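Local coordinates for protein ftsY (Mycoplasma mycoides, PDB 1ZU4) that is the NG domain of the signal recognition particle receptor FtsY, an SRP54-type protein that joins a helical bundle to a P-loop NTPase-type domain, at residues K75-T87 with F299-M313. Sequence-based numbering, arbitrary orientation.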
# COMPACT_ATOMS: atom_id res chain seq x y z
N LYS A 75 -14.60 -23.66 -1.06
CA LYS A 75 -14.10 -22.55 -0.25
C LYS A 75 -12.60 -22.63 -0.08
O LYS A 75 -11.91 -21.62 -0.18
CB LYS A 75 -14.75 -22.56 1.13
CG LYS A 75 -16.18 -22.19 1.22
CD LYS A 75 -16.72 -22.74 2.56
CE LYS A 75 -18.03 -22.06 2.94
NZ LYS A 75 -18.39 -22.37 4.34
N ASP A 76 -12.06 -23.83 0.16
CA ASP A 76 -10.61 -23.97 0.37
C ASP A 76 -9.89 -23.62 -0.93
O ASP A 76 -8.82 -22.97 -0.96
CB ASP A 76 -10.25 -25.40 0.80
CG ASP A 76 -10.69 -25.73 2.24
OD1 ASP A 76 -10.84 -26.93 2.57
OD2 ASP A 76 -10.89 -24.81 3.06
N ALA A 77 -10.52 -24.08 -2.02
CA ALA A 77 -10.11 -23.85 -3.40
C ALA A 77 -10.05 -22.36 -3.73
O ALA A 77 -9.05 -21.88 -4.29
CB ALA A 77 -11.07 -24.61 -4.37
N LEU A 78 -11.11 -21.65 -3.34
CA LEU A 78 -11.22 -20.24 -3.58
C LEU A 78 -10.14 -19.46 -2.82
O LEU A 78 -9.50 -18.59 -3.40
CB LEU A 78 -12.62 -19.78 -3.18
CG LEU A 78 -12.91 -18.29 -3.29
CD1 LEU A 78 -12.58 -17.76 -4.71
CD2 LEU A 78 -14.36 -18.03 -2.87
N VAL A 79 -9.92 -19.81 -1.55
CA VAL A 79 -8.89 -19.15 -0.72
C VAL A 79 -7.51 -19.27 -1.40
O VAL A 79 -6.82 -18.30 -1.56
CB VAL A 79 -8.88 -19.68 0.75
CG1 VAL A 79 -7.70 -19.10 1.52
CG2 VAL A 79 -10.18 -19.33 1.49
N GLU A 80 -7.18 -20.48 -1.83
CA GLU A 80 -5.94 -20.78 -2.51
C GLU A 80 -5.83 -20.08 -3.85
O GLU A 80 -4.77 -19.58 -4.19
CB GLU A 80 -5.79 -22.31 -2.68
CG GLU A 80 -4.56 -22.75 -3.44
CD GLU A 80 -4.39 -24.27 -3.38
OE1 GLU A 80 -4.30 -24.82 -2.26
OE2 GLU A 80 -4.37 -24.92 -4.45
N SER A 81 -6.93 -20.01 -4.60
CA SER A 81 -6.95 -19.35 -5.92
C SER A 81 -6.81 -17.84 -5.84
O SER A 81 -6.29 -17.22 -6.78
CB SER A 81 -8.21 -19.72 -6.72
OG SER A 81 -8.36 -21.16 -6.87
N LEU A 82 -7.28 -17.24 -4.74
CA LEU A 82 -7.16 -15.79 -4.53
C LEU A 82 -5.70 -15.44 -4.31
O LEU A 82 -5.16 -14.55 -4.96
CB LEU A 82 -8.01 -15.35 -3.34
CG LEU A 82 -9.53 -15.33 -3.56
CD1 LEU A 82 -10.24 -15.28 -2.22
CD2 LEU A 82 -10.06 -14.20 -4.50
N TYR A 83 -5.07 -16.17 -3.39
CA TYR A 83 -3.66 -16.04 -3.12
C TYR A 83 -2.83 -16.27 -4.38
O TYR A 83 -1.88 -15.49 -4.68
CB TYR A 83 -3.27 -17.04 -2.02
CG TYR A 83 -1.81 -17.21 -1.85
CD1 TYR A 83 -1.09 -16.37 -0.97
CD2 TYR A 83 -1.12 -18.18 -2.57
CE1 TYR A 83 0.23 -16.51 -0.82
CE2 TYR A 83 0.23 -18.30 -2.45
CZ TYR A 83 0.89 -17.49 -1.55
OH TYR A 83 2.22 -17.61 -1.42
N GLN A 84 -3.11 -17.36 -5.11
CA GLN A 84 -2.35 -17.66 -6.37
C GLN A 84 -2.50 -16.60 -7.49
O GLN A 84 -1.56 -16.32 -8.26
CB GLN A 84 -2.66 -19.07 -6.88
CG GLN A 84 -2.16 -20.11 -5.88
CD GLN A 84 -2.25 -21.54 -6.39
OE1 GLN A 84 -3.03 -21.85 -7.29
NE2 GLN A 84 -1.47 -22.41 -5.79
N ALA A 85 -3.69 -15.99 -7.55
CA ALA A 85 -3.98 -14.97 -8.56
C ALA A 85 -3.05 -13.77 -8.36
O ALA A 85 -2.52 -13.20 -9.32
CB ALA A 85 -5.42 -14.54 -8.47
N TYR A 86 -2.86 -13.41 -7.10
CA TYR A 86 -1.94 -12.34 -6.72
C TYR A 86 -0.50 -12.75 -6.91
O TYR A 86 0.30 -11.98 -7.44
CB TYR A 86 -2.17 -11.95 -5.26
CG TYR A 86 -1.40 -10.73 -4.81
CD1 TYR A 86 -1.99 -9.47 -4.90
CD2 TYR A 86 -0.06 -10.83 -4.36
CE1 TYR A 86 -1.32 -8.33 -4.50
CE2 TYR A 86 0.66 -9.66 -3.96
CZ TYR A 86 -0.01 -8.43 -4.03
OH TYR A 86 0.59 -7.25 -3.66
N THR A 87 -0.15 -13.96 -6.46
CA THR A 87 1.26 -14.36 -6.47
C THR A 87 1.74 -14.83 -7.86
O THR A 87 2.91 -15.11 -8.02
CB THR A 87 1.54 -15.47 -5.43
OG1 THR A 87 0.64 -16.56 -5.66
CG2 THR A 87 1.34 -14.98 -4.01
N PHE A 299 2.82 -5.72 4.46
CA PHE A 299 1.84 -6.45 3.73
C PHE A 299 2.22 -7.92 3.54
O PHE A 299 3.37 -8.27 3.25
CB PHE A 299 1.67 -5.84 2.36
CG PHE A 299 0.59 -6.46 1.59
CD1 PHE A 299 -0.71 -6.18 1.89
CD2 PHE A 299 0.88 -7.36 0.55
CE1 PHE A 299 -1.73 -6.75 1.15
CE2 PHE A 299 -0.13 -7.94 -0.15
CZ PHE A 299 -1.41 -7.65 0.14
N ASP A 300 1.22 -8.76 3.69
CA ASP A 300 1.38 -10.18 3.60
C ASP A 300 0.13 -10.63 2.87
O ASP A 300 -1.01 -10.57 3.39
CB ASP A 300 1.55 -10.73 5.02
CG ASP A 300 1.53 -12.25 5.10
OD1 ASP A 300 1.04 -12.88 4.14
OD2 ASP A 300 1.99 -12.80 6.16
N ILE A 301 0.33 -11.08 1.64
CA ILE A 301 -0.80 -11.45 0.80
C ILE A 301 -1.59 -12.63 1.36
O ILE A 301 -2.83 -12.63 1.24
CB ILE A 301 -0.40 -11.73 -0.68
CG1 ILE A 301 -1.64 -12.13 -1.51
CG2 ILE A 301 0.73 -12.78 -0.77
CD1 ILE A 301 -2.69 -11.02 -1.59
N ASP A 302 -0.92 -13.62 1.97
CA ASP A 302 -1.69 -14.75 2.56
C ASP A 302 -2.60 -14.28 3.71
O ASP A 302 -3.74 -14.73 3.85
CB ASP A 302 -0.82 -15.96 2.93
CG ASP A 302 -1.66 -17.17 3.27
OD1 ASP A 302 -2.42 -17.68 2.39
OD2 ASP A 302 -1.62 -17.60 4.45
N GLN A 303 -2.11 -13.34 4.49
CA GLN A 303 -2.88 -12.80 5.59
C GLN A 303 -4.06 -11.97 5.09
O GLN A 303 -5.15 -12.03 5.64
CB GLN A 303 -1.98 -11.97 6.50
CG GLN A 303 -1.12 -12.84 7.44
CD GLN A 303 -1.96 -13.64 8.42
OE1 GLN A 303 -2.50 -13.06 9.36
NE2 GLN A 303 -2.09 -14.95 8.20
N TYR A 304 -3.81 -11.14 4.08
CA TYR A 304 -4.87 -10.38 3.47
C TYR A 304 -5.98 -11.34 3.01
O TYR A 304 -7.15 -11.17 3.36
CB TYR A 304 -4.30 -9.62 2.26
CG TYR A 304 -5.27 -8.76 1.52
CD1 TYR A 304 -5.48 -7.43 1.89
CD2 TYR A 304 -5.94 -9.26 0.38
CE1 TYR A 304 -6.35 -6.63 1.17
CE2 TYR A 304 -6.81 -8.48 -0.32
CZ TYR A 304 -7.01 -7.17 0.07
OH TYR A 304 -7.85 -6.42 -0.66
N ILE A 305 -5.59 -12.40 2.29
CA ILE A 305 -6.58 -13.36 1.76
C ILE A 305 -7.32 -14.15 2.87
O ILE A 305 -8.53 -14.32 2.84
CB ILE A 305 -5.92 -14.35 0.74
CG1 ILE A 305 -5.37 -13.58 -0.47
CG2 ILE A 305 -6.91 -15.41 0.26
CD1 ILE A 305 -6.38 -12.67 -1.14
N VAL A 306 -6.56 -14.68 3.83
CA VAL A 306 -7.15 -15.45 4.95
C VAL A 306 -8.14 -14.61 5.78
O VAL A 306 -9.24 -15.06 6.11
CB VAL A 306 -6.02 -16.10 5.80
CG1 VAL A 306 -6.54 -16.55 7.16
CG2 VAL A 306 -5.41 -17.29 5.03
N HIS A 307 -7.77 -13.38 6.11
CA HIS A 307 -8.67 -12.51 6.87
C HIS A 307 -9.87 -12.00 6.03
O HIS A 307 -11.00 -11.83 6.55
CB HIS A 307 -7.87 -11.38 7.56
CG HIS A 307 -6.96 -11.90 8.63
ND1 HIS A 307 -7.42 -12.27 9.87
CD2 HIS A 307 -5.62 -12.14 8.64
CE1 HIS A 307 -6.40 -12.70 10.61
NE2 HIS A 307 -5.30 -12.63 9.88
N LEU A 308 -9.65 -11.81 4.74
CA LEU A 308 -10.77 -11.49 3.80
C LEU A 308 -11.75 -12.63 3.78
O LEU A 308 -12.96 -12.41 3.68
CB LEU A 308 -10.26 -11.31 2.36
CG LEU A 308 -11.30 -11.07 1.24
CD1 LEU A 308 -12.27 -9.90 1.61
CD2 LEU A 308 -10.57 -10.80 -0.06
N SER A 309 -11.21 -13.84 3.91
CA SER A 309 -11.98 -15.07 3.82
C SER A 309 -12.56 -15.58 5.14
O SER A 309 -13.26 -16.58 5.14
CB SER A 309 -11.08 -16.16 3.22
OG SER A 309 -10.73 -15.77 1.91
N SER A 310 -12.29 -14.86 6.24
CA SER A 310 -12.53 -15.36 7.59
C SER A 310 -13.98 -15.64 7.88
O SER A 310 -14.29 -16.59 8.62
CB SER A 310 -11.97 -14.41 8.65
OG SER A 310 -12.53 -13.12 8.52
N GLY A 311 -14.86 -14.86 7.25
CA GLY A 311 -16.30 -14.98 7.44
C GLY A 311 -16.90 -16.26 6.88
O GLY A 311 -17.97 -16.67 7.30
N PHE A 312 -16.24 -16.90 5.92
CA PHE A 312 -16.81 -18.14 5.37
C PHE A 312 -15.97 -19.39 5.62
O PHE A 312 -16.32 -20.49 5.16
CB PHE A 312 -17.17 -17.98 3.88
CG PHE A 312 -15.99 -17.69 2.97
CD1 PHE A 312 -15.16 -18.69 2.53
CD2 PHE A 312 -15.77 -16.40 2.49
CE1 PHE A 312 -14.12 -18.43 1.63
CE2 PHE A 312 -14.73 -16.13 1.61
CZ PHE A 312 -13.92 -17.14 1.19
N MET A 313 -14.88 -19.22 6.37
CA MET A 313 -13.91 -20.28 6.56
C MET A 313 -14.01 -20.91 7.94
O MET A 313 -13.00 -21.41 8.46
CB MET A 313 -12.48 -19.75 6.30
CG MET A 313 -12.15 -19.54 4.81
SD MET A 313 -12.58 -20.97 3.74
CE MET A 313 -11.39 -22.15 4.39
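Helix 75-87 runs nearly antiparallel to helix 301-308, their axes 9.5 Å apart at closest approach and crossing at 147°; the backbones come nearest at Tyr83 and Asp302 and, further along segment 299-313, at Lys75 and Met313. Ile301 lies against Tyr86: chi1 of 180° lays CG1 along the ring, 3.5 Å from Tyr86 CD2, and the turn at chi2 then carries CD1 over one face, offset toward the rim and 3.8 Å from the ring centroid. Its other branch, CG2, meets Tyr83 CE1 and Thr87 CG2. One turn on, Ile305 presses CG2 against the helix backbone at Val79 O, 3.4 Å away, and against Leu82 CB. At the phenol end of Tyr86, OH approaches Phe299 CE2, the two ring planes inclined at 45°; the same hydroxyl is hydrogen-bonded to Ile284 N. The pairing docks the last helix of the G domain, which follows edge strand 296-298, onto the helical bundle, the N-G interface of SRP54-type proteins. Toward Met313, Val79 CG2 fits among Ser309 OG, Phe312 CE1 and Met313 SD. Ser309 OG donates a hydrogen bond back to Ile305 O (2.8 Å), which satisfies the hydroxyl beside Val79 CG2. Phe312 also stacks edge-to-face with Phe18 of helix 12-27. The Lys75 chain runs alongside the Phe312 ring, CG near CD1, and donates from NZ to Phe312 O (2.9 Å), in the carbonyl plane, while the same ammonium also forms a salt bridge with Glu72. Met313 brings SD within 3.7 Å of Lys75 CB.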